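Local coordinates for cellulosomal scaffoldin adaptor protein B (Acetivibrio cellulolyticus, PDB 3FNK) that serves as an adaptor scaffoldin of the cellulosome, the present chain being its second type II cohesin, a dockerin-binding module, at residues Asp5-Lys8 / Ala9-Thr13. Sequence-based numbering, arbitrary orientation.
Sequences DMIK and ASYIT
D5 and I7 both reach the ring of Y11, which lies on the inner side of the bend formed by residues 5-9. The apolar part of the contact belongs to I7: its CG2 branch lies at the ring edge, near the ring plane, 4.0 Å from Y11 CE2, and the two side chains run at about a right angle. The same methyl meets A9, with CG2 of I7 4.1 Å from A9 CB and 3.4 Å from A9 N, an amide buried here without a polar partner. With CG1 beside the backbone N of I7 (chi1 -76°), CG2 stands anti to that nitrogen and is turned toward A9 and the ring.

All of this sits where the N-terminal loop doubles back into strand 11-16 of the cohesin β-sandwich, which pairs antiparallel with strand 26-34 and parallel with strand 165-167; N34 ties the turn down through the carbonyl of A9.

Among the polar groups, the D5 carboxylate comes up beside the phenol end, the two side chains crossing at a slant although carboxylate and ring planes are only 20° apart, with D5 OD1 3.4 Å from Y11 OH. The O of water 1 accepts from M6 N and lies 2.7 Å from Y11 OH, bridging the two. Across the turn, water 2 donates to K8 O and to S10 OG, its O 2.8 Å from OG, a hydroxyl that also bonds to the carbonyl of K35.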
loop_
_atom_site.group_PDB
_atom_site.type_symbol
_atom_site.label_atom_id
_atom_site.label_comp_id
_atom_site.label_asym_id
_atom_site.label_seq_id
_atom_site.Cartn_x
_atom_site.Cartn_y
_atom_site.Cartn_z
ATOM N N ASP A 5 8.670 7.071 -12.598
ATOM C CA ASP A 5 7.859 6.029 -13.266
ATOM C C ASP A 5 7.443 6.396 -14.723
ATOM O O ASP A 5 7.755 7.515 -15.187
ATOM C CB ASP A 5 6.675 5.604 -12.369
ATOM C CG ASP A 5 7.129 4.992 -11.011
ATOM O OD1 ASP A 5 7.956 4.030 -10.971
ATOM O OD2 ASP A 5 6.632 5.470 -9.962
ATOM N N MET A 6 6.755 5.469 -15.420
ATOM C CA MET A 6 6.597 5.402 -16.939
ATOM C C MET A 6 7.445 4.248 -17.561
ATOM O O MET A 6 8.155 4.441 -18.564
ATOM C CB MET A 6 6.925 6.729 -17.631
ATOM C CG MET A 6 5.796 7.798 -17.571
ATOM S SD MET A 6 4.395 7.528 -18.724
ATOM C CE MET A 6 3.235 6.545 -17.743
ATOM N N ILE A 7 7.300 3.051 -16.970
ATOM C CA ILE A 7 8.357 2.021 -16.825
ATOM C C ILE A 7 7.860 0.653 -17.258
ATOM O O ILE A 7 6.712 0.329 -17.029
ATOM C CB ILE A 7 8.774 1.936 -15.328
ATOM C CG1 ILE A 7 9.657 3.133 -14.982
ATOM C CG2 ILE A 7 9.479 0.624 -14.978
ATOM C CD1 ILE A 7 9.995 3.207 -13.548
ATOM N N LYS A 8 8.714 -0.157 -17.874
ATOM C CA LYS A 8 8.248 -1.464 -18.383
ATOM C C LYS A 8 8.263 -2.628 -17.371
ATOM O O LYS A 8 7.538 -3.609 -17.565
ATOM C CB LYS A 8 8.981 -1.878 -19.665
ATOM C CG LYS A 8 8.907 -0.826 -20.765
ATOM C CD LYS A 8 8.916 -1.465 -22.144
ATOM C CE LYS A 8 8.500 -0.430 -23.190
ATOM N NZ LYS A 8 7.912 -1.048 -24.432
ATOM N N ALA A 9 9.076 -2.525 -16.318
ATOM C CA ALA A 9 9.241 -3.610 -15.329
ATOM C C ALA A 9 7.989 -3.706 -14.425
ATOM O O ALA A 9 7.274 -2.715 -14.237
ATOM C CB ALA A 9 10.484 -3.369 -14.483
ATOM N N SER A 10 7.708 -4.900 -13.921
ATOM C CA SER A 10 6.596 -5.107 -12.985
ATOM C C SER A 10 7.026 -4.665 -11.603
ATOM O O SER A 10 8.131 -5.006 -11.148
ATOM C CB SER A 10 6.199 -6.579 -12.961
ATOM O OG SER A 10 5.731 -6.941 -14.235
ATOM N N TYR A 11 6.171 -3.903 -10.923
ATOM C CA TYR A 11 6.499 -3.531 -9.542
ATOM C C TYR A 11 5.275 -3.243 -8.677
ATOM O O TYR A 11 4.136 -3.190 -9.157
ATOM C CB TYR A 11 7.395 -2.302 -9.522
ATOM C CG TYR A 11 6.795 -1.109 -10.187
ATOM C CD1 TYR A 11 5.878 -0.314 -9.521
ATOM C CD2 TYR A 11 7.189 -0.727 -11.477
ATOM C CE1 TYR A 11 5.336 0.807 -10.137
ATOM C CE2 TYR A 11 6.659 0.391 -12.099
ATOM C CZ TYR A 11 5.732 1.155 -11.417
ATOM O OH TYR A 11 5.172 2.276 -12.007
ATOM N N ILE A 12 5.560 -3.062 -7.405
ATOM C CA ILE A 12 4.668 -2.406 -6.484
ATOM C C ILE A 12 5.428 -1.280 -5.830
ATOM O O ILE A 12 6.593 -1.432 -5.438
ATOM C CB ILE A 12 4.058 -3.400 -5.418
ATOM C CG1 ILE A 12 3.077 -2.656 -4.493
ATOM C CG2 ILE A 12 5.146 -4.154 -4.667
ATOM C CD1 ILE A 12 2.230 -3.603 -3.546
ATOM N N THR A 13 4.778 -0.136 -5.693
ATOM C CA THR A 13 5.458 0.935 -5.024
ATOM C C THR A 13 4.513 1.783 -4.166
ATOM O O THR A 13 3.293 1.554 -4.147
ATOM C CB THR A 13 6.245 1.807 -6.068
ATOM O OG1 THR A 13 7.296 2.517 -5.394
ATOM C CG2 THR A 13 5.332 2.758 -6.754
HETATM O O HOH W 1 4.998 3.002 -14.634
HETATM O O HOH W 2 6.874 -6.285 -16.693
#